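Local coordinates for transaminase (Bacillus megaterium, PDB 5G0A), which catalyses amino-group transfer as an S-selective, pyridoxal-5'-phosphate-dependent omega-transaminase of the class-III aminotransferase family, at residues B[106-111]-B[284-290]; B[115-119]-B[327-333]; B[122-126]-B[149-155]; B[131-135]-B[315-320]. The contacts are given in a common frame with arbitrary orientation. Residues are numbered along the deposited sequence.

Contact 1 of 4, residues B[106-111]-B[284-290]; sequences LGDEDW and YQHYGVQ
Two loops meet here through polar side chains, with Trp111 and Gln290 the nearest backbone pair (CA to CA 6.7 Å). In 106-111 a type I beta turn from Leu106 to Glu109, closed by Glu109 N to Leu106 O at 3.0 Å, follows a helix; the turn ends at Glu109, whose backbone is extended. In the other segment, 284-286 is the end of a 3-10 segment; the rest is loop. Tyr284 (chi1 p) donates OH to Glu109 OE1 at 2.5 Å, and Leu106 CD2 lies 3.4 Å from the same OH. Gln285 (m, t) gives NE2 to Glu109 OE2 at 3.0 Å, while its OE1 accepts from Phe282 N. A carboxylate suits position 109 because its oxygens, carried on an extended side chain (m, t), can serve several donors: OE1 also takes a weak bond from Trp111 NE1 (3.1 Å), OE2 water 2. Water 1 joins Gln285 NE2 to Asp108 OD1. At Gly288 phi turns positive, which glycine tolerates best. Val289 O shares water 2. Gln290 (m, t) accepts at OE1 from Trp111 N (3.3 Å), and water 3 links its NE2 to Asp110 N. Trp111 (chi1 p) has its ring edge near Tyr284 OH and Gln290 OE1. The Tyr284 side chain is about 12 Å from the bound PLP. This loop-to-loop packing joins the link between helix 92-105 and strand 112-118 to the loop preceding strand 293-296; Leu106 and Trp111 rest on Leu311 of strand 308-313.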
loop_
_atom_site.group_PDB
_atom_site.type_symbol
_atom_site.label_atom_id
_atom_site.label_comp_id
_atom_site.label_asym_id
_atom_site.label_seq_id
_atom_site.Cartn_x
_atom_site.Cartn_y
_atom_site.Cartn_z
ATOM N N LEU B 106 35.619 -11.318 11.485
ATOM C CA LEU B 106 34.576 -12.187 12.079
ATOM C C LEU B 106 34.925 -13.683 12.032
ATOM O O LEU B 106 34.041 -14.562 12.099
ATOM C CB LEU B 106 33.228 -11.928 11.377
ATOM C CG LEU B 106 32.610 -10.553 11.643
ATOM C CD1 LEU B 106 31.371 -10.416 10.741
ATOM C CD2 LEU B 106 32.234 -10.348 13.123
ATOM N N GLY B 107 36.217 -13.988 11.932
ATOM C CA GLY B 107 36.644 -15.397 11.860
ATOM C C GLY B 107 36.301 -16.220 13.089
ATOM O O GLY B 107 36.298 -17.450 13.026
ATOM N N ASP B 108 36.021 -15.541 14.203
ATOM C CA ASP B 108 35.604 -16.198 15.453
ATOM C C ASP B 108 34.111 -16.514 15.533
ATOM O O ASP B 108 33.626 -17.048 16.544
ATOM C CB ASP B 108 36.052 -15.407 16.688
ATOM C CG ASP B 108 35.411 -14.002 16.781
ATOM O OD1 ASP B 108 35.014 -13.427 15.735
ATOM O OD2 ASP B 108 35.351 -13.469 17.907
ATOM N N GLU B 109 33.385 -16.215 14.460
ATOM C CA GLU B 109 31.933 -16.484 14.449
ATOM C C GLU B 109 31.595 -17.292 13.218
ATOM O O GLU B 109 32.198 -17.091 12.155
ATOM C CB GLU B 109 31.144 -15.161 14.490
ATOM C CG GLU B 109 31.435 -14.326 15.725
ATOM C CD GLU B 109 30.619 -13.041 15.813
ATOM O OE1 GLU B 109 29.782 -12.781 14.906
ATOM O OE2 GLU B 109 30.815 -12.290 16.796
ATOM N N ASP B 110 30.630 -18.210 13.341
ATOM C CA ASP B 110 30.296 -19.093 12.228
ATOM C C ASP B 110 29.126 -18.639 11.342
ATOM O O ASP B 110 28.915 -19.211 10.280
ATOM C CB ASP B 110 30.056 -20.530 12.726
ATOM C CG ASP B 110 31.344 -21.230 13.125
ATOM O OD1 ASP B 110 32.430 -20.687 12.850
ATOM O OD2 ASP B 110 31.269 -22.334 13.699
ATOM N N TRP B 111 28.399 -17.623 11.777
ATOM C CA TRP B 111 27.226 -17.154 10.998
ATOM C C TRP B 111 27.588 -16.529 9.640
ATOM O O TRP B 111 26.846 -16.715 8.683
ATOM C CB TRP B 111 26.336 -16.211 11.812
ATOM C CG TRP B 111 26.781 -14.747 11.893
ATOM C CD1 TRP B 111 27.603 -14.186 12.841
ATOM C CD2 TRP B 111 26.396 -13.668 11.017
ATOM N NE1 TRP B 111 27.770 -12.846 12.596
ATOM C CE2 TRP B 111 27.052 -12.492 11.485
ATOM C CE3 TRP B 111 25.606 -13.588 9.870
ATOM C CZ2 TRP B 111 26.910 -11.244 10.851
ATOM C CZ3 TRP B 111 25.444 -12.342 9.247
ATOM C CH2 TRP B 111 26.094 -11.191 9.738
ATOM N N TYR B 284 26.618 -5.607 18.061
ATOM C CA TYR B 284 25.923 -6.824 18.541
ATOM C C TYR B 284 26.832 -7.697 19.400
ATOM O O TYR B 284 26.347 -8.515 20.180
ATOM C CB TYR B 284 25.304 -7.668 17.396
ATOM C CG TYR B 284 26.302 -8.416 16.527
ATOM C CD1 TYR B 284 26.781 -9.680 16.906
ATOM C CD2 TYR B 284 26.753 -7.869 15.320
ATOM C CE1 TYR B 284 27.678 -10.369 16.117
ATOM C CE2 TYR B 284 27.662 -8.553 14.512
ATOM C CZ TYR B 284 28.134 -9.794 14.937
ATOM O OH TYR B 284 29.019 -10.487 14.159
ATOM N N GLN B 285 28.142 -7.548 19.223
ATOM C CA GLN B 285 29.113 -8.410 19.932
ATOM C C GLN B 285 29.173 -8.186 21.437
ATOM O O GLN B 285 29.734 -9.016 22.174
ATOM C CB GLN B 285 30.508 -8.290 19.315
ATOM C CG GLN B 285 30.529 -8.836 17.897
ATOM C CD GLN B 285 31.870 -8.683 17.215
ATOM O OE1 GLN B 285 32.509 -7.623 17.272
ATOM N NE2 GLN B 285 32.303 -9.741 16.566
ATOM N N HIS B 286 28.614 -7.076 21.899
ATOM C CA HIS B 286 28.443 -6.888 23.343
ATOM C C HIS B 286 27.453 -7.854 23.978
ATOM O O HIS B 286 27.449 -7.994 25.207
ATOM C CB HIS B 286 28.028 -5.459 23.663
ATOM C CG HIS B 286 29.094 -4.458 23.375
ATOM N ND1 HIS B 286 30.096 -4.156 24.276
ATOM C CD2 HIS B 286 29.344 -3.718 22.269
ATOM C CE1 HIS B 286 30.899 -3.247 23.747
ATOM N NE2 HIS B 286 30.472 -2.973 22.523
ATOM N N TYR B 287 26.636 -8.526 23.152
ATOM C CA TYR B 287 25.459 -9.263 23.661
ATOM C C TYR B 287 25.496 -10.790 23.552
ATOM O O TYR B 287 24.505 -11.462 23.864
ATOM C CB TYR B 287 24.164 -8.673 23.038
ATOM C CG TYR B 287 24.063 -7.204 23.333
ATOM C CD1 TYR B 287 23.632 -6.765 24.587
ATOM C CD2 TYR B 287 24.500 -6.242 22.401
ATOM C CE1 TYR B 287 23.588 -5.421 24.895
ATOM C CE2 TYR B 287 24.461 -4.898 22.707
ATOM C CZ TYR B 287 24.005 -4.502 23.953
ATOM O OH TYR B 287 23.963 -3.184 24.272
ATOM N N GLY B 288 26.613 -11.345 23.105
ATOM C CA GLY B 288 26.788 -12.810 23.098
ATOM C C GLY B 288 25.933 -13.564 22.089
ATOM O O GLY B 288 25.651 -14.756 22.266
ATOM N N VAL B 289 25.522 -12.867 21.020
ATOM C CA VAL B 289 24.635 -13.440 20.020
ATOM C C VAL B 289 25.139 -13.179 18.607
ATOM O O VAL B 289 26.127 -12.472 18.399
ATOM C CB VAL B 289 23.171 -12.935 20.157
ATOM C CG1 VAL B 289 22.511 -13.523 21.395
ATOM C CG2 VAL B 289 23.098 -11.403 20.171
ATOM N N GLN B 290 24.478 -13.795 17.638
ATOM C CA GLN B 290 24.862 -13.648 16.246
ATOM C C GLN B 290 23.571 -13.415 15.459
ATOM O O GLN B 290 22.576 -14.131 15.661
ATOM C CB GLN B 290 25.621 -14.884 15.749
ATOM C CG GLN B 290 27.036 -14.974 16.353
ATOM C CD GLN B 290 27.846 -16.195 15.931
ATOM O OE1 GLN B 290 27.693 -16.726 14.837
ATOM N NE2 GLN B 290 28.750 -16.630 16.817
HETATM O O HOH W 1 34.922 -10.781 15.730
HETATM O O HOH W 2 28.910 -12.431 18.810
HETATM O O HOH W 3 30.072 -19.167 16.063
#

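Contact 2 of 4, residues B[115-119]-B[327-333]; sequences VRFVS and SVSTYAG. With PLP (pyridoxal-5'-phosphate), chain E.
Strand 115-118 ends against the irregular loop 327-333, with Val118 nearest Ala332 (CA to CA 4.1 Å) and Phe117 nearest Gly333 (5.2 Å). No direct hydrogen bond joins them. Arg116 (chi1 to chi3 all t) stretches out so that its NH2 reaches water 4 at 3.0 Å and water 5 at 2.9 Å; water 4 continues to Ser327 OG (2.8 Å), water 5 to Ser329 N (2.9 Å). Arg116 NH1 forms a salt bridge with Asp87, and Ser327 OG also bonds Ser166 of the second subunit. Phe117 (m) leads its ring away onto helix 92-105. Ser119 (m) and Ser329 (t) share water 7 through their OG atoms, at 2.7 and 2.8 Å, and Tyr331 (m) sets CB 3.4 Å from Ser119 OG. Small Ala332 lets the backbones close up: its CB lies 3.2 Å from Phe117 O and 4.4 Å from Val118 CG1. A type I turn spans Ser329 to Ala332; Gly333 takes a positive phi that glycine accommodates easily. Thr330 (m) donates through N (2.8 Å) and OG1 (2.7 Å) to O2P of PLP in chain E. Ser122 of the second subunit binds this PLP too, implying a cofactor site completed across the dimer interface, the loop carrying Thr330 held to the strand through water.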
loop_
_atom_site.group_PDB
_atom_site.type_symbol
_atom_site.label_atom_id
_atom_site.label_comp_id
_atom_site.label_asym_id
_atom_site.label_seq_id
_atom_site.Cartn_x
_atom_site.Cartn_y
_atom_site.Cartn_z
ATOM N N VAL B 115 28.988 -11.306 1.403
ATOM C CA VAL B 115 28.802 -9.856 1.405
ATOM C C VAL B 115 28.320 -9.377 0.018
ATOM O O VAL B 115 28.737 -9.916 -1.052
ATOM C CB VAL B 115 30.142 -9.120 1.743
ATOM C CG1 VAL B 115 29.991 -7.605 1.662
ATOM C CG2 VAL B 115 30.685 -9.510 3.113
ATOM N N ARG B 116 27.468 -8.354 0.028
ATOM C CA ARG B 116 27.208 -7.549 -1.182
ATOM C C ARG B 116 27.587 -6.130 -0.848
ATOM O O ARG B 116 27.045 -5.556 0.102
ATOM C CB ARG B 116 25.738 -7.580 -1.623
ATOM C CG ARG B 116 25.419 -6.533 -2.717
ATOM C CD ARG B 116 24.299 -7.001 -3.650
ATOM N NE ARG B 116 23.905 -5.957 -4.627
ATOM C CZ ARG B 116 24.520 -5.736 -5.784
ATOM N NH1 ARG B 116 25.603 -6.442 -6.118
ATOM N NH2 ARG B 116 24.066 -4.781 -6.583
ATOM N N PHE B 117 28.522 -5.561 -1.612
ATOM C CA PHE B 117 28.882 -4.161 -1.399
ATOM C C PHE B 117 27.982 -3.247 -2.216
ATOM O O PHE B 117 27.667 -3.540 -3.378
ATOM C CB PHE B 117 30.345 -3.926 -1.794
ATOM C CG PHE B 117 31.320 -4.583 -0.859
ATOM C CD1 PHE B 117 31.558 -4.027 0.385
ATOM C CD2 PHE B 117 32.002 -5.753 -1.234
ATOM C CE1 PHE B 117 32.464 -4.608 1.276
ATOM C CE2 PHE B 117 32.902 -6.353 -0.359
ATOM C CZ PHE B 117 33.134 -5.773 0.895
ATOM N N VAL B 118 27.621 -2.135 -1.592
ATOM C CA VAL B 118 26.889 -1.046 -2.232
ATOM C C VAL B 118 27.561 0.274 -1.871
ATOM O O VAL B 118 28.694 0.278 -1.386
ATOM C CB VAL B 118 25.381 -1.083 -1.841
ATOM C CG1 VAL B 118 24.683 -2.270 -2.520
ATOM C CG2 VAL B 118 25.201 -1.165 -0.318
ATOM N N SER B 119 26.898 1.415 -2.109
ATOM C CA SER B 119 27.626 2.691 -1.915
ATOM C C SER B 119 27.287 3.454 -0.656
ATOM O O SER B 119 28.026 4.365 -0.287
ATOM C CB SER B 119 27.432 3.647 -3.124
ATOM O OG SER B 119 27.998 3.080 -4.287
ATOM N N SER B 327 19.490 -8.008 -9.822
ATOM C CA SER B 327 19.680 -6.732 -9.126
ATOM C C SER B 327 20.987 -6.100 -9.557
ATOM O O SER B 327 22.052 -6.741 -9.493
ATOM C CB SER B 327 19.674 -6.962 -7.614
ATOM O OG SER B 327 19.417 -5.751 -6.896
ATOM N N VAL B 328 20.913 -4.848 -10.020
ATOM C CA VAL B 328 22.141 -4.143 -10.387
ATOM C C VAL B 328 22.138 -2.748 -9.774
ATOM O O VAL B 328 21.092 -2.077 -9.687
ATOM C CB VAL B 328 22.337 -4.089 -11.931
ATOM C CG1 VAL B 328 21.139 -3.432 -12.613
ATOM C CG2 VAL B 328 23.660 -3.397 -12.304
ATOM N N SER B 329 23.316 -2.337 -9.319
ATOM C CA SER B 329 23.557 -0.991 -8.808
ATOM C C SER B 329 24.871 -0.551 -9.472
ATOM O O SER B 329 25.883 -1.240 -9.351
ATOM C CB SER B 329 23.689 -1.017 -7.280
ATOM O OG SER B 329 24.330 0.159 -6.827
ATOM N N THR B 330 24.865 0.571 -10.197
ATOM C CA THR B 330 26.063 0.952 -10.973
ATOM C C THR B 330 27.345 0.885 -10.115
ATOM O O THR B 330 28.303 0.178 -10.479
ATOM C CB THR B 330 25.914 2.357 -11.614
ATOM O OG1 THR B 330 24.729 2.371 -12.430
ATOM C CG2 THR B 330 27.121 2.664 -12.518
ATOM N N TYR B 331 27.364 1.610 -9.000
ATOM C CA TYR B 331 28.588 1.775 -8.225
ATOM C C TYR B 331 28.821 0.694 -7.166
ATOM O O TYR B 331 29.810 0.740 -6.437
ATOM C CB TYR B 331 28.698 3.181 -7.631
ATOM C CG TYR B 331 28.715 4.230 -8.728
ATOM C CD1 TYR B 331 29.460 4.026 -9.894
ATOM C CD2 TYR B 331 27.969 5.396 -8.621
ATOM C CE1 TYR B 331 29.478 4.966 -10.916
ATOM C CE2 TYR B 331 28.001 6.356 -9.644
ATOM C CZ TYR B 331 28.755 6.116 -10.790
ATOM O OH TYR B 331 28.808 7.035 -11.839
ATOM N N ALA B 332 27.912 -0.280 -7.080
ATOM C CA ALA B 332 28.139 -1.399 -6.158
ATOM C C ALA B 332 29.470 -2.084 -6.464
ATOM O O ALA B 332 29.667 -2.595 -7.571
ATOM C CB ALA B 332 27.008 -2.423 -6.272
ATOM N N GLY B 333 30.356 -2.104 -5.470
ATOM C CA GLY B 333 31.652 -2.766 -5.593
ATOM C C GLY B 333 32.723 -1.900 -6.247
ATOM O O GLY B 333 33.802 -2.398 -6.588
HETATM N N1 PLP E . 17.975 5.697 -13.880
HETATM C C2 PLP E . 18.438 5.326 -15.082
HETATM C C2A PLP E . 17.766 5.769 -16.367
HETATM C C3 PLP E . 19.652 4.519 -15.164
HETATM O O3 PLP E . 20.131 4.153 -16.369
HETATM C C4 PLP E . 20.334 4.141 -13.910
HETATM C C4A PLP E . 21.633 3.358 -13.958
HETATM C C5 PLP E . 19.716 4.596 -12.652
HETATM C C6 PLP E . 18.545 5.341 -12.696
HETATM C C5A PLP E . 20.245 4.200 -11.285
HETATM O O4P PLP E . 21.590 4.534 -11.066
HETATM P P PLP E . 22.454 3.705 -10.008
HETATM O O1P PLP E . 21.686 3.603 -8.714
HETATM O O2P PLP E . 22.717 2.369 -10.681
HETATM O O3P PLP E . 23.676 4.538 -9.851
HETATM O O HOH W 4 21.307 -3.649 -6.579
HETATM O O HOH W 5 25.479 -4.312 -9.034
HETATM O O HOH W 6 30.656 -0.388 -3.260
HETATM O O HOH W 7 26.001 1.417 -4.993
HETATM O O HOH W 8 30.768 2.431 -3.736
#

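Contact 3 of 4, residues B[122-126]-B[149-155]; sequences SEAVE and HGWTGGA. With PLP (pyridoxal-5'-phosphate), chain K.
Ser122, with chi1 m, lays its hydroxyl against Gly150, OG 3.2 Å from CA, and works in two directions: OG donates to O2P of PLP (chain K) at 2.7 Å and accepts from Trp151 N at 3.0 Å. Its backbone N adds a 2.8 Å bond to O2P. Helix 122-126 runs beside the loop 149-152 and the short, weakly bonded helix after it; the CA atoms come closest at Ser122 and Gly150 (4.6 Å) and at Glu126 and Ala155 (5.6 Å). Gly150, at phi/psi 120/-176, has no room for a CB, which would stand 2.4 Å from Ser122 OG. Val125 (t) fills the middle, CG1 3.8 Å from Ala155 CB. Glu126 (m, m) folds so that OE2 gathers Thr152 OG1 (2.6 Å), Ala155 N (2.9 Å) and, weakly, Gly154 N (2.7 Å); a CB on Gly154 would hit Glu126 OE1, which accepts from Gly153 N of the second subunit. His149 C lies 3.4 Å from PLP C6, while its ND1 bonds Asp269, another pocket residue. The chemistry implies a phosphate held at a helix N-terminus, as in fold-type I aminotransferases, with one buried carboxylate taking Ala155 N and, weakly, Gly154 N at the start of helix 153-157.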
loop_
_atom_site.group_PDB
_atom_site.type_symbol
_atom_site.label_atom_id
_atom_site.label_comp_id
_atom_site.label_asym_id
_atom_site.label_seq_id
_atom_site.Cartn_x
_atom_site.Cartn_y
_atom_site.Cartn_z
ATOM N N SER B 122 22.077 3.423 3.528
ATOM C CA SER B 122 20.674 3.247 3.137
ATOM C C SER B 122 20.561 2.174 2.069
ATOM O O SER B 122 19.669 1.348 2.129
ATOM C CB SER B 122 20.048 4.543 2.616
ATOM O OG SER B 122 19.906 5.471 3.674
ATOM N N GLU B 123 21.465 2.201 1.090
ATOM C CA GLU B 123 21.498 1.124 0.078
ATOM C C GLU B 123 21.745 -0.250 0.704
ATOM O O GLU B 123 21.176 -1.245 0.257
ATOM C CB GLU B 123 22.526 1.411 -1.012
ATOM C CG GLU B 123 22.033 2.493 -1.998
ATOM C CD GLU B 123 22.934 2.640 -3.211
ATOM O OE1 GLU B 123 24.084 2.146 -3.172
ATOM O OE2 GLU B 123 22.467 3.220 -4.219
ATOM N N ALA B 124 22.589 -0.305 1.728
ATOM C CA ALA B 124 22.818 -1.581 2.429
ATOM C C ALA B 124 21.540 -2.081 3.102
ATOM O O ALA B 124 21.244 -3.297 3.072
ATOM C CB ALA B 124 23.924 -1.440 3.478
ATOM N N VAL B 125 20.817 -1.181 3.757
ATOM C CA VAL B 125 19.524 -1.543 4.399
ATOM C C VAL B 125 18.493 -1.973 3.334
ATOM O O VAL B 125 17.798 -2.965 3.507
ATOM C CB VAL B 125 19.008 -0.385 5.273
ATOM C CG1 VAL B 125 17.572 -0.633 5.774
ATOM C CG2 VAL B 125 19.942 -0.192 6.493
ATOM N N GLU B 126 18.421 -1.249 2.215
ATOM C CA GLU B 126 17.527 -1.676 1.102
ATOM C C GLU B 126 17.823 -3.112 0.700
ATOM O O GLU B 126 16.902 -3.941 0.499
ATOM C CB GLU B 126 17.656 -0.760 -0.137
ATOM C CG GLU B 126 17.309 0.715 0.103
ATOM C CD GLU B 126 15.805 1.004 0.036
ATOM O OE1 GLU B 126 15.022 0.128 -0.375
ATOM O OE2 GLU B 126 15.426 2.126 0.386
ATOM N N HIS B 149 17.077 3.836 10.089
ATOM C CA HIS B 149 17.715 2.861 9.234
ATOM C C HIS B 149 18.030 3.445 7.857
ATOM O O HIS B 149 18.345 2.707 6.937
ATOM C CB HIS B 149 16.861 1.571 9.112
ATOM C CG HIS B 149 16.716 0.836 10.409
ATOM N ND1 HIS B 149 17.789 0.244 11.045
ATOM C CD2 HIS B 149 15.633 0.602 11.196
ATOM C CE1 HIS B 149 17.376 -0.304 12.180
ATOM N NE2 HIS B 149 16.070 -0.109 12.288
ATOM N N GLY B 150 17.943 4.765 7.718
ATOM C CA GLY B 150 18.257 5.359 6.408
ATOM C C GLY B 150 17.079 6.115 5.827
ATOM O O GLY B 150 16.028 6.210 6.459
ATOM N N TRP B 151 17.242 6.624 4.600
ATOM C CA TRP B 151 16.306 7.626 4.082
ATOM C C TRP B 151 15.637 7.285 2.749
ATOM O O TRP B 151 14.653 7.937 2.377
ATOM C CB TRP B 151 17.007 8.992 3.946
ATOM C CG TRP B 151 18.071 8.966 2.889
ATOM C CD1 TRP B 151 19.371 8.588 3.054
ATOM C CD2 TRP B 151 17.908 9.266 1.492
ATOM N NE1 TRP B 151 20.033 8.635 1.842
ATOM C CE2 TRP B 151 19.162 9.059 0.873
ATOM C CE3 TRP B 151 16.823 9.705 0.707
ATOM C CZ2 TRP B 151 19.379 9.286 -0.506
ATOM C CZ3 TRP B 151 17.027 9.900 -0.675
ATOM C CH2 TRP B 151 18.304 9.699 -1.260
ATOM N N THR B 152 16.205 6.325 2.010
ATOM C CA THR B 152 15.659 5.907 0.722
ATOM C C THR B 152 14.337 5.158 0.988
ATOM O O THR B 152 14.057 4.763 2.136
ATOM C CB THR B 152 16.672 5.028 -0.066
ATOM O OG1 THR B 152 17.181 4.022 0.816
ATOM C CG2 THR B 152 17.883 5.856 -0.577
ATOM N N GLY B 153 13.505 5.015 -0.039
ATOM C CA GLY B 153 12.115 4.562 0.133
ATOM C C GLY B 153 11.920 3.328 0.989
ATOM O O GLY B 153 11.088 3.344 1.892
ATOM N N GLY B 154 12.707 2.275 0.745
ATOM C CA GLY B 154 12.600 1.051 1.551
ATOM C C GLY B 154 13.153 1.191 2.971
ATOM O O GLY B 154 12.500 0.829 3.953
ATOM N N ALA B 155 14.363 1.739 3.100
ATOM C CA ALA B 155 14.960 2.001 4.401
ATOM C C ALA B 155 14.098 2.957 5.256
ATOM O O ALA B 155 14.001 2.828 6.467
ATOM C CB ALA B 155 16.364 2.571 4.230
HETATM N N1 PLP K . 21.337 2.943 9.523
HETATM C C2 PLP K . 21.836 3.546 10.628
HETATM C C2A PLP K . 21.703 2.876 11.978
HETATM C C3 PLP K . 22.582 4.820 10.500
HETATM O O3 PLP K . 23.132 5.434 11.558
HETATM C C4 PLP K . 22.721 5.425 9.167
HETATM C C4A PLP K . 23.519 6.717 8.987
HETATM C C5 PLP K . 22.083 4.679 8.055
HETATM C C6 PLP K . 21.406 3.494 8.300
HETATM C C5A PLP K . 22.083 5.211 6.628
HETATM O O4P PLP K . 23.374 5.370 6.080
HETATM P P PLP K . 23.543 6.435 4.873
HETATM O O1P PLP K . 24.963 6.146 4.469
HETATM O O2P PLP K . 22.513 6.151 3.794
HETATM O O3P PLP K . 23.356 7.790 5.501
#

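Contact 4 of 4, residues B[131-135]-B[315-320]; sequences IARLY and EIAAFM. Unlike the reference sequence in segment 315-320: Ala318 (reference Glu).
This is apolar helix-to-helix packing between helix 121-136 and helix 314-321, well away from the chain's centre and beside the central sheet. The axes of 131-135 and 315-320 approach to 10.6 Å and cross at 71°, with Tyr135 and Ile316 the nearest residues (CA to CA 6.5 Å). Tyr135, chi1 t, reaches across the gap. Ile316 CG1 sits over the face of the Tyr135 ring, 3.9 Å from its centroid, a CH-pi contact, and the edge of the Tyr135 ring meets the face of Phe319 (t) in an offset edge-to-face pair, centroids 5.3 Å apart and planes at 86°. A flat ring suits this place because face and edge are both used. Branched Ile131 meets Ile316, CG2 to CG2 at 3.4 Å, and flexible Met320 (m, m, m) brings CE to 4.4 Å from both Ile131 CG1 and Leu134 CD1. Leu265 of strand 265-269 lies against Tyr135 and Ile316, and Met22 of the second subunit covers Ile131 and Met320. Helices packed on a central sheet fit the alpha/beta large domain of fold-type I PLP enzymes.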
loop_
_atom_site.group_PDB
_atom_site.type_symbol
_atom_site.label_atom_id
_atom_site.label_comp_id
_atom_site.label_asym_id
_atom_site.label_seq_id
_atom_site.Cartn_x
_atom_site.Cartn_y
_atom_site.Cartn_z
ATOM N N ILE B 131 16.711 -9.045 0.627
ATOM C CA ILE B 131 17.194 -10.406 0.825
ATOM C C ILE B 131 16.363 -11.135 1.881
ATOM O O ILE B 131 15.999 -12.306 1.665
ATOM C CB ILE B 131 18.695 -10.430 1.222
ATOM C CG1 ILE B 131 19.561 -9.995 0.041
ATOM C CG2 ILE B 131 19.119 -11.831 1.687
ATOM C CD1 ILE B 131 20.968 -9.557 0.459
ATOM N N ALA B 132 16.071 -10.465 3.003
ATOM C CA ALA B 132 15.284 -11.095 4.079
ATOM C C ALA B 132 13.924 -11.535 3.521
ATOM O O ALA B 132 13.463 -12.641 3.777
ATOM C CB ALA B 132 15.087 -10.155 5.275
ATOM N N ARG B 133 13.296 -10.656 2.747
ATOM C CA ARG B 133 11.979 -10.972 2.157
ATOM C C ARG B 133 12.045 -12.083 1.138
ATOM O O ARG B 133 11.174 -12.967 1.132
ATOM C CB ARG B 133 11.323 -9.697 1.576
ATOM C CG ARG B 133 10.964 -8.728 2.695
ATOM C CD ARG B 133 10.619 -7.336 2.143
ATOM N NE ARG B 133 9.771 -6.613 3.089
ATOM C CZ ARG B 133 9.829 -5.313 3.331
ATOM N NH1 ARG B 133 10.721 -4.539 2.701
ATOM N NH2 ARG B 133 8.975 -4.786 4.212
ATOM N N LEU B 134 13.078 -12.075 0.290
ATOM C CA LEU B 134 13.230 -13.142 -0.695
ATOM C C LEU B 134 13.533 -14.489 -0.015
ATOM O O LEU B 134 12.946 -15.513 -0.400
ATOM C CB LEU B 134 14.320 -12.846 -1.719
ATOM C CG LEU B 134 13.971 -11.794 -2.794
ATOM C CD1 LEU B 134 15.247 -11.256 -3.433
ATOM C CD2 LEU B 134 12.963 -12.266 -3.856
ATOM N N TYR B 135 14.435 -14.479 0.960
ATOM C CA TYR B 135 14.815 -15.763 1.608
ATOM C C TYR B 135 13.609 -16.401 2.299
ATOM O O TYR B 135 13.360 -17.626 2.194
ATOM C CB TYR B 135 15.949 -15.512 2.620
ATOM C CG TYR B 135 16.311 -16.758 3.394
ATOM C CD1 TYR B 135 17.108 -17.743 2.819
ATOM C CD2 TYR B 135 15.801 -16.954 4.676
ATOM C CE1 TYR B 135 17.409 -18.901 3.529
ATOM C CE2 TYR B 135 16.104 -18.104 5.397
ATOM C CZ TYR B 135 16.893 -19.057 4.812
ATOM O OH TYR B 135 17.160 -20.191 5.556
ATOM N N GLU B 315 23.456 -19.720 5.634
ATOM C CA GLU B 315 22.220 -20.327 5.128
ATOM C C GLU B 315 21.523 -19.403 4.114
ATOM O O GLU B 315 21.027 -19.873 3.108
ATOM C CB GLU B 315 21.280 -20.812 6.248
ATOM C CG GLU B 315 20.509 -19.750 6.979
ATOM C CD GLU B 315 19.409 -20.294 7.895
ATOM O OE1 GLU B 315 19.155 -21.535 7.958
ATOM O OE2 GLU B 315 18.800 -19.452 8.567
ATOM N N ILE B 316 21.524 -18.105 4.388
ATOM C CA ILE B 316 20.951 -17.136 3.431
ATOM C C ILE B 316 21.746 -17.103 2.125
ATOM O O ILE B 316 21.176 -17.168 1.026
ATOM C CB ILE B 316 20.765 -15.737 4.078
ATOM C CG1 ILE B 316 19.715 -15.821 5.202
ATOM C CG2 ILE B 316 20.371 -14.712 3.007
ATOM C CD1 ILE B 316 19.637 -14.551 6.056
ATOM N N ALA B 317 23.074 -17.038 2.242
ATOM C CA ALA B 317 23.949 -17.103 1.068
ATOM C C ALA B 317 23.733 -18.353 0.219
ATOM O O ALA B 317 23.706 -18.282 -0.999
ATOM C CB ALA B 317 25.409 -16.985 1.483
ATOM N N ALA B 318 23.565 -19.506 0.868
ATOM C CA ALA B 318 23.384 -20.753 0.123
ATOM C C ALA B 318 22.081 -20.718 -0.693
ATOM O O ALA B 318 22.037 -21.189 -1.821
ATOM C CB ALA B 318 23.403 -21.950 1.080
ATOM N N PHE B 319 21.047 -20.098 -0.123
ATOM C CA PHE B 319 19.772 -19.936 -0.799
ATOM C C PHE B 319 19.923 -18.995 -1.990
ATOM O O PHE B 319 19.567 -19.340 -3.119
ATOM C CB PHE B 319 18.721 -19.400 0.171
ATOM C CG PHE B 319 17.456 -18.934 -0.510
ATOM C CD1 PHE B 319 16.451 -19.840 -0.853
ATOM C CD2 PHE B 319 17.273 -17.579 -0.810
ATOM C CE1 PHE B 319 15.279 -19.401 -1.459
ATOM C CE2 PHE B 319 16.100 -17.142 -1.431
ATOM C CZ PHE B 319 15.104 -18.054 -1.752
ATOM N N MET B 320 20.489 -17.814 -1.745
ATOM C CA MET B 320 20.670 -16.839 -2.840
ATOM C C MET B 320 21.502 -17.417 -3.980
ATOM O O MET B 320 21.202 -17.211 -5.164
ATOM C CB MET B 320 21.274 -15.529 -2.309
ATOM C CG MET B 320 20.335 -14.802 -1.341
ATOM S SD MET B 320 18.796 -14.162 -2.057
ATOM C CE MET B 320 19.352 -12.894 -3.211
#

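In the fold
The first segments of the four contacts follow in order from the loop before strand 112-118, through that strand, into helix 121-136. Their partners come later: 149-155 for contact 3, 284-290 for contact 1, 315-320 for contact 4 and 327-333 for contact 2, so contact 1 crosses contacts 2 and 4, and 3 crosses 4. Contacts 3 and 4 use opposite ends of helix 121-136, centres 18 Å apart. Contacts 2 and 3 touch, Val118 CG2 lying 3.4 Å from Ala124 N; each meets the phosphate of a different PLP, each cofactor being shared between subunits. Centre to centre, contact 1 lies 24 to 25 Å from these two and 19 Å from contact 4. Strand and helix thus link cofactor sites to outlying packing.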